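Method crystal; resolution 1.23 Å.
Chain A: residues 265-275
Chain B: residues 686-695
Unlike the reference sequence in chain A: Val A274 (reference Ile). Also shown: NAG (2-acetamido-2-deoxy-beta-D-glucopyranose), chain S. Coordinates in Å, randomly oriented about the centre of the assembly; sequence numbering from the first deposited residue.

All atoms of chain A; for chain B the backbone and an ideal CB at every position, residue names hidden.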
ATOM      1  N   VAL A 265      -2.088 -15.849 -25.020  1.00 18.18           N
ATOM      2  CA  VAL A 265      -1.483 -14.692 -25.678  1.00 17.58           C
ATOM      3  C   VAL A 265      -1.704 -13.384 -24.926  1.00 18.76           C
ATOM      4  O   VAL A 265      -2.831 -13.010 -24.597  1.00 18.49           O
ATOM      5  CB  VAL A 265      -2.020 -14.570 -27.135  1.00 18.38           C
ATOM      6  CG1 VAL A 265      -1.457 -13.347 -27.807  1.00 20.38           C
ATOM      7  CG2 VAL A 265      -1.695 -15.839 -27.923  1.00 21.88           C
ATOM      8  N   ILE A 266      -0.609 -12.672 -24.676  1.00 18.62           N
ATOM      9  CA  ILE A 266      -0.664 -11.453 -23.876  1.00 19.96           C
ATOM     10  C   ILE A 266      -1.173 -10.242 -24.645  1.00 20.39           C
ATOM     11  O   ILE A 266      -1.996  -9.498 -24.162  1.00 18.88           O
ATOM     12  CB  ILE A 266       0.724 -11.131 -23.284  1.00 19.49           C
ATOM     13  CG1 ILE A 266       1.231 -12.221 -22.362  1.00 18.09           C
ATOM     14  CG2 ILE A 266       0.693  -9.774 -22.534  1.00 21.11           C
ATOM     15  CD1 ILE A 266       2.712 -12.118 -22.163  1.00 22.87           C
ATOM     16  N   GLN A 267      -0.631 -10.002 -25.814  1.00 19.50           N
ATOM     17  CA  GLN A 267      -0.847  -8.728 -26.478  1.00 21.70           C
ATOM     18  C   GLN A 267      -2.239  -8.633 -27.087  1.00 20.27           C
ATOM     19  O   GLN A 267      -2.914  -9.649 -27.284  1.00 22.27           O
ATOM     20  CB  GLN A 267       0.227  -8.534 -27.513  1.00 20.06           C
ATOM     21  CG  GLN A 267       0.083  -9.372 -28.780  1.00 24.62           C
ATOM     22  CD  GLN A 267       0.776 -10.715 -28.684  1.00 25.15           C
ATOM     23  OE1 GLN A 267       1.196 -11.138 -27.595  1.00 22.35           O
ATOM     24  NE2 GLN A 267       0.903 -11.401 -29.834  1.00 24.82           N
ATOM     25  N   ARG A 268      -2.649  -7.408 -27.364  1.00 22.90           N
ATOM     26  CA  ARG A 268      -3.983  -7.110 -27.825  1.00 20.30           C
ATOM     27  C   ARG A 268      -4.313  -7.877 -29.097  1.00 24.39           C
ATOM     28  O   ARG A 268      -3.476  -7.975 -29.991  1.00 34.75           O
ATOM     29  CB  ARG A 268      -4.070  -5.619 -28.122  1.00 29.35           C
ATOM     30  CG  ARG A 268      -5.412  -5.162 -28.506  1.00 20.88           C
ATOM     31  CD  ARG A 268      -5.572  -3.687 -28.655  1.00 24.77           C
ATOM     32  NE  ARG A 268      -6.938  -3.307 -28.378  1.00 45.47           N
ATOM     33  CZ  ARG A 268      -7.956  -3.382 -29.232  1.00 33.43           C
ATOM     34  NH1 ARG A 268      -7.794  -3.747 -30.503  1.00 35.11           N
ATOM     35  NH2 ARG A 268      -9.143  -3.084 -28.783  1.00 35.42           N
ATOM     36  N   ASN A 269      -5.540  -8.393 -29.159  1.00 26.51           N
ATOM     37  CA  ASN A 269      -6.148  -8.949 -30.362  1.00 37.30           C
ATOM     38  C   ASN A 269      -6.664  -7.754 -31.165  1.00 29.10           C
ATOM     39  O   ASN A 269      -7.599  -7.103 -30.736  1.00 32.81           O
ATOM     40  CB  ASN A 269      -7.312  -9.857 -29.906  1.00 42.82           C
ATOM     41  CG  ASN A 269      -7.816 -10.792 -30.987  1.00 49.42           C
ATOM     42  OD1 ASN A 269      -7.957 -10.397 -32.142  1.00 47.36           O
ATOM     43  ND2 ASN A 269      -8.121 -12.052 -30.586  1.00 56.70           N
ATOM     44  N   ASP A 270      -6.061  -7.407 -32.292  1.00 47.67           N
ATOM     45  CA  ASP A 270      -6.490  -6.160 -32.919  1.00 73.14           C
ATOM     46  C   ASP A 270      -7.863  -6.288 -33.597  1.00 48.42           C
ATOM     47  O   ASP A 270      -8.327  -5.330 -34.178  1.00 60.81           O
ATOM     48  CB  ASP A 270      -5.418  -5.551 -33.846  1.00 90.82           C
ATOM     49  CG  ASP A 270      -5.103  -4.069 -33.500  1.00 76.79           C
ATOM     50  OD1 ASP A 270      -4.288  -3.452 -34.226  1.00 62.15           O
ATOM     51  OD2 ASP A 270      -5.619  -3.442 -32.527  1.00 57.28           O
ATOM     52  N   SER A 271      -8.505  -7.458 -33.488  1.00 42.10           N
ATOM     53  CA  SER A 271      -9.918  -7.636 -33.859  1.00 64.51           C
ATOM     54  C   SER A 271     -10.871  -7.193 -32.731  1.00 52.58           C
ATOM     55  O   SER A 271     -12.067  -7.002 -32.950  1.00 55.54           O
ATOM     56  CB  SER A 271     -10.201  -9.103 -34.242  1.00 73.88           C
ATOM     57  OG  SER A 271     -10.666  -9.871 -33.138  1.00 71.91           O
ATOM     58  N   ALA A 272     -10.330  -7.019 -31.529  1.00 40.50           N
ATOM     59  CA  ALA A 272     -11.130  -6.619 -30.380  1.00 36.54           C
ATOM     60  C   ALA A 272     -11.647  -5.180 -30.523  1.00 34.46           C
ATOM     61  O   ALA A 272     -10.932  -4.296 -31.001  1.00 32.78           O
ATOM     62  CB  ALA A 272     -10.321  -6.752 -29.120  1.00 33.67           C
ATOM     63  N   PRO A 273     -12.886  -4.938 -30.109  1.00 32.52           N
ATOM     64  CA  PRO A 273     -13.406  -3.569 -30.081  1.00 29.36           C
ATOM     65  C   PRO A 273     -12.523  -2.684 -29.189  1.00 23.17           C
ATOM     66  O   PRO A 273     -11.844  -3.167 -28.275  1.00 28.87           O
ATOM     67  CB  PRO A 273     -14.804  -3.726 -29.466  1.00 40.28           C
ATOM     68  CG  PRO A 273     -15.157  -5.165 -29.597  1.00 37.44           C
ATOM     69  CD  PRO A 273     -13.879  -5.925 -29.641  1.00 34.28           C
ATOM     70  N   VAL A 274     -12.501  -1.401 -29.486  1.00 22.82           N
ATOM     71  CA  VAL A 274     -11.816  -0.424 -28.666  1.00 23.86           C
ATOM     72  C   VAL A 274     -12.802   0.140 -27.649  1.00 21.20           C
ATOM     73  O   VAL A 274     -13.938   0.490 -28.001  1.00 24.35           O
ATOM     74  CB  VAL A 274     -11.197   0.645 -29.573  1.00 32.84           C
ATOM     75  CG1 VAL A 274     -10.714   1.823 -28.819  1.00 32.92           C
ATOM     76  CG2 VAL A 274     -10.049   0.014 -30.317  1.00 32.24           C
ATOM     77  N   ARG A 275     -12.372   0.214 -26.392  1.00 17.90           N
ATOM     78  CA  ARG A 275     -13.181   0.893 -25.398  1.00 17.39           C
ATOM     79  C   ARG A 275     -13.354   2.362 -25.782  1.00 19.57           C
ATOM     80  O   ARG A 275     -12.516   2.977 -26.456  1.00 19.13           O
ATOM     81  CB  ARG A 275     -12.561   0.780 -24.006  1.00 18.12           C
ATOM     82  CG  ARG A 275     -12.241  -0.611 -23.531  1.00 16.32           C
ATOM     83  CD  ARG A 275     -11.852  -0.651 -22.119  1.00 17.50           C
ATOM     84  NE  ARG A 275     -11.408  -2.005 -21.725  1.00 17.82           N
ATOM     85  CZ  ARG A 275     -11.026  -2.361 -20.518  1.00 15.57           C
ATOM     86  NH1 ARG A 275     -11.146  -1.539 -19.475  1.00 17.03           N
ATOM     87  NH2 ARG A 275     -10.514  -3.575 -20.348  1.00 16.04           N
TER
ATOM     88  N   UNK B 686      -7.985  -6.643 -18.926  1.00 16.09           N
ATOM     89  CA  UNK B 686      -7.378  -5.454 -19.504  1.00 15.78           C
ATOM     90  C   UNK B 686      -6.845  -5.623 -20.916  1.00 16.04           C
ATOM     91  O   UNK B 686      -6.417  -4.636 -21.522  1.00 18.01           O
ATOM     92  CB  UNK B 686      -6.236  -4.987 -18.600  1.00 15.78           C
ATOM     93  N   UNK B 687      -6.843  -6.857 -21.432  1.00 16.43           N
ATOM     94  CA  UNK B 687      -6.105  -7.165 -22.659  1.00 17.15           C
ATOM     95  C   UNK B 687      -6.593  -6.425 -23.905  1.00 19.32           C
ATOM     96  O   UNK B 687      -5.852  -6.289 -24.891  1.00 20.67           O
ATOM     97  CB  UNK B 687      -6.177  -8.671 -22.921  1.00 17.15           C
ATOM     98  N   UNK B 688      -7.825  -5.919 -23.861  1.00 18.27           N
ATOM     99  CA  UNK B 688      -8.377  -5.158 -24.964  1.00 16.99           C
ATOM    100  C   UNK B 688      -7.992  -3.664 -25.032  1.00 17.31           C
ATOM    101  O   UNK B 688      -8.295  -2.966 -26.009  1.00 19.42           O
ATOM    102  CB  UNK B 688      -9.902  -5.269 -24.899  1.00 16.99           C
ATOM    103  N   UNK B 689      -7.282  -3.157 -24.025  1.00 18.08           N
ATOM    104  CA  UNK B 689      -6.862  -1.772 -24.099  1.00 16.68           C
ATOM    105  C   UNK B 689      -5.904  -1.540 -25.263  1.00 16.92           C
ATOM    106  O   UNK B 689      -5.119  -2.420 -25.634  1.00 18.67           O
ATOM    107  CB  UNK B 689      -6.206  -1.350 -22.783  1.00 16.68           C
ATOM    108  N   UNK B 690      -5.936  -0.354 -25.845  1.00 17.63           N
ATOM    109  CA  UNK B 690      -4.934   0.035 -26.807  1.00 19.00           C
ATOM    110  C   UNK B 690      -3.684   0.602 -26.137  1.00 16.84           C
ATOM    111  O   UNK B 690      -2.700   0.841 -26.844  1.00 18.18           O
ATOM    112  CB  UNK B 690      -5.521   1.059 -27.780  1.00 19.00           C
ATOM    113  N   UNK B 691      -3.716   0.825 -24.816  1.00 18.15           N
ATOM    114  CA  UNK B 691      -2.595   1.474 -24.141  1.00 17.21           C
ATOM    115  C   UNK B 691      -1.558   0.407 -23.766  1.00 16.48           C
ATOM    116  O   UNK B 691      -1.329   0.098 -22.592  1.00 16.54           O
ATOM    117  CB  UNK B 691      -3.068   2.237 -22.902  1.00 17.21           C
ATOM    118  N   UNK B 692      -0.964  -0.170 -24.811  1.00 17.69           N
ATOM    119  CA  UNK B 692       0.029  -1.226 -24.654  1.00 17.39           C
ATOM    120  C   UNK B 692       0.965  -1.216 -25.852  1.00 19.85           C
ATOM    121  O   UNK B 692       0.676  -0.531 -26.854  1.00 20.60           O
ATOM    122  CB  UNK B 692      -0.641  -2.593 -24.501  1.00 17.39           C
ATOM    123  N   UNK B 693       2.076  -1.946 -25.734  1.00 18.62           N
ATOM    124  CA  UNK B 693       3.070  -2.070 -26.806  1.00 19.30           C
ATOM    125  C   UNK B 693       3.378  -3.552 -26.964  1.00 18.20           C
ATOM    126  O   UNK B 693       3.395  -4.305 -25.994  1.00 18.68           O
ATOM    127  CB  UNK B 693       4.337  -1.267 -26.504  1.00 19.30           C
ATOM    128  N   UNK B 694       3.641  -3.931 -28.209  1.00 19.07           N
ATOM    129  CA  UNK B 694       4.117  -5.258 -28.547  1.00 19.91           C
ATOM    130  C   UNK B 694       5.327  -5.073 -29.425  1.00 20.95           C
ATOM    131  O   UNK B 694       5.221  -4.635 -30.551  1.00 22.12           O
ATOM    132  CB  UNK B 694       3.041  -6.099 -29.237  1.00 19.91           C
ATOM    133  N   UNK B 695       6.476  -5.366 -28.851  1.00 19.29           N
ATOM    134  CA  UNK B 695       7.772  -5.279 -29.509  1.00 20.14           C
ATOM    135  C   UNK B 695       8.174  -6.687 -29.905  1.00 18.96           C
ATOM    136  O   UNK B 695       8.075  -7.608 -29.092  1.00 19.89           O
ATOM    137  CB  UNK B 695       8.824  -4.630 -28.608  1.00 20.14           C
TER
HETATM  138  C1  NAG S 817      -8.694 -12.870 -31.633  1.00 62.66           C
HETATM  139  C2  NAG S 817      -8.366 -14.222 -30.954  1.00 74.61           C
HETATM  140  C3  NAG S 817      -9.275 -15.395 -31.389  1.00 63.42           C
HETATM  141  C4  NAG S 817     -10.727 -14.963 -31.617  1.00 84.28           C
HETATM  142  C5  NAG S 817     -10.777 -13.677 -32.442  1.00 66.37           C
HETATM  143  C6  NAG S 817     -12.204 -13.203 -32.689  1.00 73.65           C
HETATM  144  C7  NAG S 817      -5.969 -14.382 -30.337  1.00 88.11           C
HETATM  145  C8  NAG S 817      -4.581 -14.697 -30.831  1.00 84.63           C
HETATM  146  N2  NAG S 817      -6.968 -14.561 -31.216  1.00 68.91           N
HETATM  147  O3  NAG S 817      -9.228 -16.509 -30.479  1.00 43.09           O
HETATM  148  O4  NAG S 817     -11.434 -15.990 -32.283  1.00 86.63           O
HETATM  149  O5  NAG S 817     -10.090 -12.661 -31.741  1.00 73.81           O
HETATM  150  O6  NAG S 817     -12.780 -12.812 -31.460  1.00 69.65           O
HETATM  151  O7  NAG S 817      -6.123 -13.986 -29.178  1.00 88.15           O

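At position 686 CA-to-CB points away from chain A, and the ideal CB lies 4.8 Å from NH2 of Arg A275. Chain A asks little here, and many small or polar residues would fit. The residue is Ser B686, which opens a type I turn.

Position 687 points sideways, its ideal CB 4.4 Å from O of Ile A266. That carbonyl calls for a donor, but at this range a long one: lysine, arginine or perhaps glutamine. It is Arg B687, whose chain folds back (chi1 and chi2 both m) so that Arg B687 NH1 donates to Ile A266 O at 2.8 Å. Arg B687 NH2 donates a hydrogen bond to Ser B686 OG (2.8 Å).

Position 688 also points sideways, with its ideal CB 4.5 Å from both Ala A272 CB and Arg A268 NH2. The extended side chain of Arg A275 brings its guanidinium, a positive charge, nearby, so aspartate or glutamate would suit, with asparagine a neutral alternative. Asp B688, in the p rotamer, meets it edge-on in a two-pronged salt bridge: Arg A275 NE to Asp B688 OD2 is 2.9 Å and Arg A275 NH2 to Asp B688 OD1 is 2.8 Å. The backbone contributes as well, since Asp B688 O accepts from Arg A268 NE (2.8 Å) and NH2 (2.9 Å).

Position 689 points away and leaves the choice wide. Thr B689 turns OG1 to N of position 691 (3.1 Å).

Position 690 points sideways, its ideal CB 4.6 Å from Arg A268 NE and 5.3 Å from Val A274 CG2, room for a small branched side chain with a methyl, such as valine or threonine. Thr B690 places CG2 over one face of the Arg A268 guanidinium and 3.8 Å from Val A274 CG2.

Position 691 points away, with no atom of the chain A stretch within 5.5 Å of its ideal CB and so no preference set; it is Gln B691.

Position 692 begins a strand and points toward chain A across a gap that only a longer side chain can span. The amide N of Arg A268 favours an acceptor, as in glutamine or glutamate. Gln B692 accepts a weak bond from Arg A268 N at OE1 (3.2 Å), while Gln B692 NE2 holds Arg B687 O (3.0 Å) and Thr B689 O (2.8 Å).

Position 693 points away; its extended backbone suits many residues, beta-branched ones included, and it is Val B693.

Position 694 points toward Gln A267, whose CB is 4.1 Å from the ideal CB; a broad, flat or aliphatic side chain could cover the glutamine. Phe B694 lies with Gln A267 CG 3.8 Å from its ring centroid, a CH-pi contact over the face.

Position 695, out of reach, is left undetermined by chain A; it is Tyr B695.

Chain B, residues 686-695: SRDTTQQVFY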
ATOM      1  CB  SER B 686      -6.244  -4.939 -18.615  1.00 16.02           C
ATOM      2  OG  SER B 686      -5.096  -5.766 -18.647  1.00 16.58           O
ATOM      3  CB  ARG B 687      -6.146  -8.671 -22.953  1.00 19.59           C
ATOM      4  CG  ARG B 687      -5.578  -9.628 -21.886  1.00 19.45           C
ATOM      5  CD  ARG B 687      -4.069  -9.502 -21.588  1.00 21.70           C
ATOM      6  NE  ARG B 687      -3.822  -8.261 -20.884  1.00 18.17           N
ATOM      7  CZ  ARG B 687      -3.095  -7.245 -21.319  1.00 18.33           C
ATOM      8  NH1 ARG B 687      -2.342  -7.358 -22.409  1.00 19.92           N
ATOM      9  NH2 ARG B 687      -3.063  -6.148 -20.597  1.00 20.81           N
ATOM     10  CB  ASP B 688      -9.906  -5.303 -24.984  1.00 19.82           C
ATOM     11  CG  ASP B 688     -10.567  -4.787 -23.748  1.00 20.77           C
ATOM     12  OD1 ASP B 688     -10.063  -5.086 -22.657  1.00 24.22           O
ATOM     13  OD2 ASP B 688     -11.597  -4.095 -23.791  1.00 23.30           O
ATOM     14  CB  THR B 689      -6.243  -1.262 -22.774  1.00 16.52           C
ATOM     15  OG1 THR B 689      -6.009   0.141 -22.891  1.00 16.79           O
ATOM     16  CG2 THR B 689      -4.898  -1.887 -22.421  1.00 18.06           C
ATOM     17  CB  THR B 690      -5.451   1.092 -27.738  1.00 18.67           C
ATOM     18  OG1 THR B 690      -5.728   2.285 -26.995  1.00 21.02           O
ATOM     19  CG2 THR B 690      -6.751   0.681 -28.470  1.00 20.43           C
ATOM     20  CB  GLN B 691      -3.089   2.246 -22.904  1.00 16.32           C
ATOM     21  CG  GLN B 691      -4.137   3.297 -23.253  1.00 17.42           C
ATOM     22  CD  GLN B 691      -3.639   4.318 -24.259  1.00 18.35           C
ATOM     23  OE1 GLN B 691      -2.703   5.071 -23.991  1.00 18.16           O
ATOM     24  NE2 GLN B 691      -4.252   4.327 -25.446  1.00 19.49           N
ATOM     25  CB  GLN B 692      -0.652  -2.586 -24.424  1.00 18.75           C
ATOM     26  CG  GLN B 692      -1.618  -3.044 -25.470  1.00 19.63           C
ATOM     27  CD  GLN B 692      -2.136  -4.445 -25.158  1.00 19.33           C
ATOM     28  OE1 GLN B 692      -1.391  -5.409 -25.241  1.00 21.22           O
ATOM     29  NE2 GLN B 692      -3.432  -4.560 -24.861  1.00 19.96           N
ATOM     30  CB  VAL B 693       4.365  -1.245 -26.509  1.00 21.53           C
ATOM     31  CG1 VAL B 693       5.074  -1.727 -25.254  1.00 20.48           C
ATOM     32  CG2 VAL B 693       5.308  -1.254 -27.700  1.00 22.68           C
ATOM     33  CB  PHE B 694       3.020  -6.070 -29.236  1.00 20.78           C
ATOM     34  CG  PHE B 694       3.391  -7.496 -29.531  1.00 21.44           C
ATOM     35  CD1 PHE B 694       3.269  -8.018 -30.822  1.00 26.70           C
ATOM     36  CD2 PHE B 694       3.813  -8.341 -28.525  1.00 22.84           C
ATOM     37  CE1 PHE B 694       3.588  -9.337 -31.088  1.00 43.67           C
ATOM     38  CE2 PHE B 694       4.146  -9.674 -28.796  1.00 28.23           C
ATOM     39  CZ  PHE B 694       4.021 -10.171 -30.065  1.00 42.35           C
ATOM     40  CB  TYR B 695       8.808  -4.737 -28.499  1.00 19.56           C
ATOM     41  CG  TYR B 695      10.239  -4.937 -28.956  1.00 20.92           C
ATOM     42  CD1 TYR B 695      10.935  -6.121 -28.677  1.00 21.02           C
ATOM     43  CD2 TYR B 695      10.891  -3.937 -29.644  1.00 21.39           C
ATOM     44  CE1 TYR B 695      12.216  -6.312 -29.120  1.00 21.38           C
ATOM     45  CE2 TYR B 695      12.204  -4.098 -30.103  1.00 21.11           C
ATOM     46  CZ  TYR B 695      12.858  -5.293 -29.810  1.00 22.35           C
ATOM     47  OH  TYR B 695      14.149  -5.473 -30.243  1.00 30.26           O
TER
HETATM   48  O   HOH W   1      -7.364  -8.072 -26.926  1.00 26.87           O
HETATM   49  O   HOH W   2     -13.098  -3.771 -25.956  1.00 31.09           O
HETATM   50  O   HOH W   3      -9.637  -0.432 -26.059  1.00 19.46           O
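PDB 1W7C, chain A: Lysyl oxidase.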